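Local coordinates for protein terminase, large subunit (Enterobacteria phage P22, PDB 4DKW) that drives viral DNA into empty capsids as an ATP-powered motor and cuts the genome with its C-terminal nuclease domain, the part described here, at residues R6-I10 and R133-L137; L56-K61 and C147-E153; E153-Y157 and N169-L173. One frame throughout, in Å; residues are numbered along the deposited sequence.

Contact 1: residues R6-I10 and R133-L137; sequences RIFQI and RDLML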
# COMPACT_ATOMS: atom_id res chain seq x y z
N ARG A 6 11.82 -13.74 9.93
CA ARG A 6 10.83 -13.09 9.09
C ARG A 6 9.70 -12.48 9.89
O ARG A 6 9.30 -13.02 10.93
CB ARG A 6 10.29 -14.04 8.04
CG ARG A 6 11.23 -14.22 6.87
CD ARG A 6 10.62 -15.15 5.84
NE ARG A 6 9.22 -14.81 5.61
CZ ARG A 6 8.42 -15.44 4.76
NH1 ARG A 6 8.87 -16.45 4.03
NH2 ARG A 6 7.16 -15.05 4.63
N ILE A 7 9.19 -11.35 9.40
CA ILE A 7 8.13 -10.61 10.07
C ILE A 7 6.79 -11.31 9.88
O ILE A 7 6.03 -11.46 10.84
CB ILE A 7 8.10 -9.15 9.57
CG1 ILE A 7 9.23 -8.35 10.24
CG2 ILE A 7 6.77 -8.51 9.86
CD1 ILE A 7 9.48 -6.98 9.67
N PHE A 8 6.51 -11.76 8.66
CA PHE A 8 5.29 -12.51 8.36
C PHE A 8 5.62 -14.00 8.18
O PHE A 8 5.93 -14.45 7.07
CB PHE A 8 4.59 -11.95 7.12
CG PHE A 8 4.18 -10.50 7.23
CD1 PHE A 8 3.21 -10.10 8.14
CD2 PHE A 8 4.76 -9.53 6.41
CE1 PHE A 8 2.83 -8.77 8.24
CE2 PHE A 8 4.39 -8.20 6.51
CZ PHE A 8 3.42 -7.82 7.43
N GLN A 9 5.56 -14.76 9.26
CA GLN A 9 5.82 -16.20 9.17
C GLN A 9 4.53 -16.95 8.84
O GLN A 9 4.01 -17.73 9.65
CB GLN A 9 6.47 -16.73 10.44
CG GLN A 9 7.95 -16.41 10.50
CD GLN A 9 8.63 -16.98 11.72
OE1 GLN A 9 7.97 -17.39 12.67
NE2 GLN A 9 9.96 -17.01 11.70
N ILE A 10 4.05 -16.71 7.63
CA ILE A 10 2.77 -17.19 7.17
C ILE A 10 3.01 -17.73 5.76
O ILE A 10 3.70 -17.10 4.96
CB ILE A 10 1.73 -16.03 7.17
CG1 ILE A 10 1.59 -15.46 8.58
CG2 ILE A 10 0.39 -16.50 6.65
CD1 ILE A 10 0.69 -14.28 8.69
N ARG A 133 -0.84 -8.61 10.14
CA ARG A 133 -0.57 -10.02 10.39
C ARG A 133 -1.80 -10.73 10.96
O ARG A 133 -2.07 -11.88 10.60
CB ARG A 133 0.61 -10.23 11.36
CG ARG A 133 0.92 -11.73 11.57
CD ARG A 133 1.81 -12.02 12.78
NE ARG A 133 3.17 -11.50 12.61
CZ ARG A 133 3.61 -10.39 13.18
NH1 ARG A 133 2.80 -9.69 13.97
NH2 ARG A 133 4.87 -9.99 12.97
N ASP A 134 -2.52 -10.06 11.85
CA ASP A 134 -3.76 -10.60 12.40
C ASP A 134 -4.73 -10.90 11.29
O ASP A 134 -5.32 -11.97 11.26
CB ASP A 134 -4.42 -9.63 13.39
CG ASP A 134 -3.66 -9.50 14.69
OD1 ASP A 134 -2.78 -10.35 14.96
OD2 ASP A 134 -3.95 -8.56 15.44
N LEU A 135 -4.89 -9.95 10.37
CA LEU A 135 -5.81 -10.10 9.24
C LEU A 135 -5.40 -11.29 8.38
O LEU A 135 -6.25 -12.07 7.97
CB LEU A 135 -5.88 -8.83 8.39
CG LEU A 135 -6.44 -7.57 9.07
CD1 LEU A 135 -6.27 -6.34 8.18
CD2 LEU A 135 -7.91 -7.78 9.40
N MET A 136 -4.11 -11.42 8.12
CA MET A 136 -3.59 -12.56 7.36
C MET A 136 -3.94 -13.88 8.02
O MET A 136 -4.40 -14.81 7.35
CB MET A 136 -2.07 -12.47 7.20
CG MET A 136 -1.61 -11.30 6.36
SD MET A 136 0.17 -11.20 6.37
CE MET A 136 0.42 -9.70 5.41
N LEU A 137 -3.72 -13.96 9.33
CA LEU A 137 -3.94 -15.18 10.10
C LEU A 137 -5.42 -15.55 10.17
O LEU A 137 -5.78 -16.72 10.16
CB LEU A 137 -3.35 -15.02 11.51
CG LEU A 137 -1.82 -14.96 11.56
CD1 LEU A 137 -1.37 -14.57 12.95
CD2 LEU A 137 -1.23 -16.30 11.12
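R133 reaches from helix 125-137 to the backbone of I7 and ties the loop 6-10 to the helix. Its NH2 donates to I7 O at 2.8 Å, with an N-H...O angle of 158°. The carbonyl oxygen lies at the guanidinium edge, close to the plane of the group. NE adds a weak, longer bond to the same oxygen. The chain of R133 runs out with CG anti to the backbone N (chi1 -178°) and then bends at chi3, which turns the guanidinium to the carbonyl.

M136 meets F8 with two groups. CE makes a CH-pi contact over one face of the ring, 3.9 Å from the centroid, and SD comes obliquely in a Met-aromatic contact. I7 CG2 lies over the opposite face, and R133 CB is at the edge. The F154 ring from helix 148-156 lies nearly parallel to F8 and adds to the F8-M136 packing.

The apolar part centres on I10. Its CD1 touches both M136 CB (3.6 Å) and L137 CD2 (3.7 Å).

The contact thus fastens the loop 6-10 in two ways. The arginine grips one backbone oxygen, while F8 and I10 bury their apolar groups against the helix.

Contact 2: residues L56-K61 and C147-E153; sequences LARVWK and CEPFFEE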
# COMPACT_ATOMS: atom_id res chain seq x y z
N LEU A 56 -5.53 -7.02 -1.80
CA LEU A 56 -4.55 -6.23 -2.51
C LEU A 56 -4.70 -6.61 -3.97
O LEU A 56 -4.26 -7.68 -4.39
CB LEU A 56 -3.14 -6.52 -1.98
CG LEU A 56 -2.05 -5.66 -2.62
CD1 LEU A 56 -2.32 -4.18 -2.38
CD2 LEU A 56 -0.70 -6.06 -2.05
N ALA A 57 -5.35 -5.75 -4.75
CA ALA A 57 -5.79 -6.11 -6.10
C ALA A 57 -4.86 -5.64 -7.23
O ALA A 57 -4.82 -6.26 -8.29
CB ALA A 57 -7.21 -5.59 -6.33
N ARG A 58 -4.15 -4.53 -7.03
CA ARG A 58 -3.24 -4.02 -8.05
C ARG A 58 -1.94 -3.56 -7.41
O ARG A 58 -1.96 -2.95 -6.35
CB ARG A 58 -3.87 -2.85 -8.82
CG ARG A 58 -5.26 -3.08 -9.36
CD ARG A 58 -5.22 -3.86 -10.64
NE ARG A 58 -6.51 -3.89 -11.32
CZ ARG A 58 -7.42 -4.85 -11.16
NH1 ARG A 58 -7.19 -5.87 -10.34
NH2 ARG A 58 -8.57 -4.78 -11.82
N VAL A 59 -0.82 -3.86 -8.06
CA VAL A 59 0.51 -3.46 -7.59
C VAL A 59 1.38 -3.05 -8.76
O VAL A 59 1.46 -3.76 -9.76
CB VAL A 59 1.21 -4.60 -6.83
CG1 VAL A 59 2.69 -4.33 -6.72
CG2 VAL A 59 0.59 -4.80 -5.45
N TRP A 60 2.03 -1.89 -8.63
CA TRP A 60 3.01 -1.44 -9.60
C TRP A 60 4.23 -0.92 -8.84
O TRP A 60 4.10 -0.11 -7.92
CB TRP A 60 2.42 -0.35 -10.50
CG TRP A 60 3.38 0.24 -11.51
CD1 TRP A 60 3.74 -0.28 -12.72
CD2 TRP A 60 4.09 1.49 -11.39
NE1 TRP A 60 4.64 0.55 -13.35
CE2 TRP A 60 4.86 1.65 -12.56
CE3 TRP A 60 4.15 2.49 -10.40
CZ2 TRP A 60 5.69 2.76 -12.77
CZ3 TRP A 60 4.97 3.59 -10.61
CH2 TRP A 60 5.72 3.71 -11.79
N LYS A 61 5.40 -1.40 -9.22
CA LYS A 61 6.64 -1.03 -8.54
C LYS A 61 7.73 -0.76 -9.56
O LYS A 61 7.97 -1.60 -10.44
CB LYS A 61 7.06 -2.16 -7.61
CG LYS A 61 8.37 -1.93 -6.87
CD LYS A 61 8.66 -3.10 -5.94
CE LYS A 61 10.01 -2.91 -5.25
NZ LYS A 61 10.20 -3.93 -4.19
N CYS A 147 -0.09 -10.05 -8.26
CA CYS A 147 0.63 -8.97 -7.59
C CYS A 147 1.96 -9.48 -7.06
O CYS A 147 2.24 -9.34 -5.87
CB CYS A 147 -0.18 -8.38 -6.44
SG CYS A 147 -1.70 -7.60 -6.94
N GLU A 148 2.76 -10.07 -7.94
CA GLU A 148 4.03 -10.67 -7.54
C GLU A 148 5.02 -9.78 -6.76
O GLU A 148 5.70 -10.27 -5.85
CB GLU A 148 4.72 -11.33 -8.74
CG GLU A 148 6.02 -12.07 -8.40
CD GLU A 148 5.81 -13.27 -7.47
OE1 GLU A 148 4.67 -13.77 -7.35
OE2 GLU A 148 6.81 -13.71 -6.85
N PRO A 149 5.13 -8.47 -7.10
CA PRO A 149 6.04 -7.64 -6.29
C PRO A 149 5.70 -7.60 -4.80
O PRO A 149 6.61 -7.34 -4.00
CB PRO A 149 5.89 -6.24 -6.91
CG PRO A 149 5.51 -6.50 -8.31
CD PRO A 149 4.62 -7.73 -8.27
N PHE A 150 4.44 -7.84 -4.42
CA PHE A 150 4.11 -7.96 -3.00
C PHE A 150 4.80 -9.17 -2.38
O PHE A 150 5.37 -9.08 -1.31
CB PHE A 150 2.61 -8.10 -2.77
CG PHE A 150 2.25 -8.37 -1.33
CD1 PHE A 150 2.04 -7.32 -0.45
CD2 PHE A 150 2.17 -9.68 -0.85
CE1 PHE A 150 1.72 -7.57 0.89
CE2 PHE A 150 1.87 -9.92 0.48
CZ PHE A 150 1.64 -8.87 1.35
N PHE A 151 4.70 -10.31 -3.05
CA PHE A 151 5.23 -11.55 -2.50
C PHE A 151 6.76 -11.55 -2.43
O PHE A 151 7.35 -12.12 -1.50
CB PHE A 151 4.69 -12.75 -3.28
CG PHE A 151 3.22 -12.96 -3.09
CD1 PHE A 151 2.73 -13.40 -1.86
CD2 PHE A 151 2.32 -12.69 -4.12
CE1 PHE A 151 1.37 -13.57 -1.66
CE2 PHE A 151 0.96 -12.87 -3.93
CZ PHE A 151 0.49 -13.31 -2.70
N GLU A 152 7.39 -10.91 -3.40
CA GLU A 152 8.84 -10.73 -3.39
C GLU A 152 9.32 -10.03 -2.13
O GLU A 152 10.34 -10.41 -1.56
CB GLU A 152 9.29 -9.95 -4.62
CG GLU A 152 9.03 -10.68 -5.94
CD GLU A 152 9.45 -9.87 -7.16
OE1 GLU A 152 9.66 -8.64 -7.02
OE2 GLU A 152 9.57 -10.46 -8.25
N GLU A 153 8.58 -9.01 -1.70
CA GLU A 153 8.91 -8.26 -0.49
C GLU A 153 8.51 -9.01 0.78
O GLU A 153 9.25 -9.05 1.76
CB GLU A 153 8.24 -6.88 -0.51
CG GLU A 153 8.62 -6.00 -1.70
CD GLU A 153 8.14 -4.56 -1.52
OE1 GLU A 153 7.44 -4.30 -0.52
OE2 GLU A 153 8.45 -3.70 -2.37
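Strand 56-61 and helix 148-153 run at 72° to each other, with their axes 8.3 Å apart at the closest approach. The backbones come nearest at V59 and C147, just before the helix begins. This is a helix laid across the central sheet of the RNase H-like nuclease domain. The strand carries a classic beta bulge, in which A57 and R58 both face Q44 of the neighbouring strand.

V59 points toward the helix and uses both of its branches. CG1 is 3.7 Å from P149 CB in the first turn of the helix. CG2 is 3.8 Å from C147 CB. The sulfur of C147 lies by the strand backbone, 3.6 Å from L56 O. L56 holds CG anti to its backbone N (chi1 -177°), which carries its CD2 to F150 CD1 at 3.4 Å. This methyl comes to the ring obliquely. V143 and L173 also touch F150, so the ring packs between the sheet and helix 171-181.

At the far end the contact becomes ionic. K61 is extended along its whole length and brings NZ to E153 OE2 in a salt bridge. The distance, 2.5 Å, is unusually short, and its exact value is doubtful. The two side chains come from opposite directions. The lysine uses the anti lone pair of OE2, on the side away from OE1. The same carboxylate accepts backbone N-H groups from V172 and L173. K61 NZ also makes a long, weak ion pair with D171, a magnesium ligand of the nuclease site.

The chemistry therefore changes along the strand, from apolar packing to a charged pair beside the metal site. The lysine probably offsets part of the negative charge gathered there.

Contact 3: residues E153-Y157 and N169-L173; sequences EFRLY and NDDVL. With MG (magnesium ion), chain E.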
# COMPACT_ATOMS: atom_id res chain seq x y z
N GLU A 153 8.58 -9.01 -1.70
CA GLU A 153 8.91 -8.26 -0.49
C GLU A 153 8.51 -9.01 0.78
O GLU A 153 9.25 -9.05 1.76
CB GLU A 153 8.24 -6.88 -0.51
CG GLU A 153 8.62 -6.00 -1.70
CD GLU A 153 8.14 -4.56 -1.52
OE1 GLU A 153 7.44 -4.30 -0.52
OE2 GLU A 153 8.45 -3.70 -2.37
N PHE A 154 7.31 -9.59 0.74
CA PHE A 154 6.75 -10.40 1.82
C PHE A 154 7.74 -11.48 2.26
O PHE A 154 7.92 -11.72 3.46
CB PHE A 154 5.44 -11.02 1.30
CG PHE A 154 4.74 -11.92 2.28
CD1 PHE A 154 3.84 -11.41 3.20
CD2 PHE A 154 4.92 -13.30 2.23
CE1 PHE A 154 3.17 -12.24 4.07
CE2 PHE A 154 4.25 -14.14 3.10
CZ PHE A 154 3.38 -13.61 4.02
N ARG A 155 8.39 -12.10 1.27
CA ARG A 155 9.37 -13.17 1.51
C ARG A 155 10.65 -12.72 2.23
O ARG A 155 11.27 -13.50 2.96
CB ARG A 155 9.76 -13.83 0.20
CG ARG A 155 8.69 -14.70 -0.38
CD ARG A 155 9.20 -15.50 -1.56
NE ARG A 155 9.20 -14.73 -2.80
CZ ARG A 155 8.21 -14.73 -3.69
NH1 ARG A 155 7.13 -15.47 -3.49
NH2 ARG A 155 8.32 -14.02 -4.80
N LEU A 156 11.03 -11.47 2.00
CA LEU A 156 12.28 -10.91 2.51
C LEU A 156 12.14 -10.03 3.76
O LEU A 156 13.14 -9.68 4.38
CB LEU A 156 12.94 -10.09 1.41
CG LEU A 156 13.31 -10.85 0.14
CD1 LEU A 156 13.88 -9.89 -0.88
CD2 LEU A 156 14.31 -11.93 0.48
N TYR A 157 10.92 -9.65 4.11
CA TYR A 157 10.67 -8.72 5.21
C TYR A 157 11.04 -9.36 6.55
O TYR A 157 10.45 -10.37 6.96
CB TYR A 157 9.19 -8.33 5.20
CG TYR A 157 8.88 -6.96 5.77
CD1 TYR A 157 9.73 -5.88 5.53
CD2 TYR A 157 7.71 -6.74 6.48
CE1 TYR A 157 9.42 -4.61 6.03
CE2 TYR A 157 7.39 -5.49 6.97
CZ TYR A 157 8.24 -4.43 6.75
OH TYR A 157 7.90 -3.18 7.23
N ASN A 169 13.49 -3.33 0.64
CA ASN A 169 12.55 -4.10 -0.18
C ASN A 169 11.15 -4.05 0.41
O ASN A 169 10.53 -5.09 0.60
CB ASN A 169 12.97 -5.56 -0.27
CG ASN A 169 14.35 -5.73 -0.86
OD1 ASN A 169 15.27 -6.19 -0.18
ND2 ASN A 169 14.50 -5.36 -2.12
N ASP A 170 10.68 -2.84 0.72
CA ASP A 170 9.44 -2.70 1.46
C ASP A 170 8.54 -1.58 0.94
O ASP A 170 7.70 -1.07 1.68
CB ASP A 170 9.73 -2.50 2.95
CG ASP A 170 10.53 -1.25 3.24
OD1 ASP A 170 10.98 -0.60 2.28
OD2 ASP A 170 10.72 -0.92 4.43
N ASP A 171 8.70 -1.24 -0.33
CA ASP A 171 7.91 -0.17 -0.95
C ASP A 171 6.43 -0.54 -1.16
O ASP A 171 5.55 0.25 -0.82
CB ASP A 171 8.56 0.24 -2.26
CG ASP A 171 10.07 0.40 -2.12
OD1 ASP A 171 10.51 1.38 -1.45
OD2 ASP A 171 10.81 -0.46 -2.65
N VAL A 172 6.17 -1.71 -1.74
CA VAL A 172 4.81 -2.25 -1.86
C VAL A 172 4.19 -2.49 -0.47
O VAL A 172 3.01 -2.21 -0.25
CB VAL A 172 4.77 -3.54 -2.71
CG1 VAL A 172 3.37 -4.20 -2.68
CG2 VAL A 172 5.18 -3.23 -4.15
N LEU A 173 5.00 -3.00 0.46
CA LEU A 173 4.54 -3.24 1.83
C LEU A 173 4.13 -1.93 2.51
O LEU A 173 3.05 -1.84 3.10
CB LEU A 173 5.61 -3.97 2.65
CG LEU A 173 5.91 -5.41 2.20
CD1 LEU A 173 7.11 -5.98 2.95
CD2 LEU A 173 4.69 -6.30 2.41
MG MG E . 10.17 3.26 -0.14
O HOH W 1 9.74 5.04 0.65
O HOH W 2 12.31 3.00 -0.05
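E153 turns CG anti to its carbonyl carbon (chi1 -59°) and then extends, which carries its carboxylate to the first turn of helix 171-181. There it accepts two backbone N-H groups from the first turn of the helix, in the RNase H-like nuclease fold. OE1 accepts from L173 N at 2.9 Å, with an N-H...O angle of 157°. OE2 accepts from V172 N at 3.1 Å. Both donors arrive on the syn side, somewhat out of the carboxylate plane. The two bonds fix the rotation of the group. K61 also pairs with OE2.

Y157 packs beside this polar core. L173 CD1 lies over one face of its ring in a CH-pi contact, 3.6 Å from the centroid. D170 CB meets Y157 CE1 obliquely at 3.7 Å. Further out, L156 CD1 lies near the N169 side chain.

D171 belongs to the same turn but serves the metal. E153 OE2 and D171 OD2 are 4.0 Å apart. By binding the N-H groups of V172 and L173, E153 probably helps to position the turn that carries D171. D33 also binds the magnesium ion, and two waters are among its ligands. D171 OD1 coordinates the magnesium at 2.3 Å.

Contacts 2 and 3 share helix 148-156, and contact 1 packs against its F154. Contact 2 lays the first part of the helix on strand 53-62 of the mixed sheet. Contact 3 joins its last part to the start of helix 171-181, and the two share E153. Their centres are 9 Å apart. Contact 1 lies on the outer side, with its centre 16 Å from that of contact 2 and 13 Å from that of contact 3. It still touches contact 3, where F8 packs on F154. Along the chain contacts 1 and 2 cross, and contact 3 follows both. The helix therefore links the loop 6-10, the central sheet and the magnesium site of the nuclease domain.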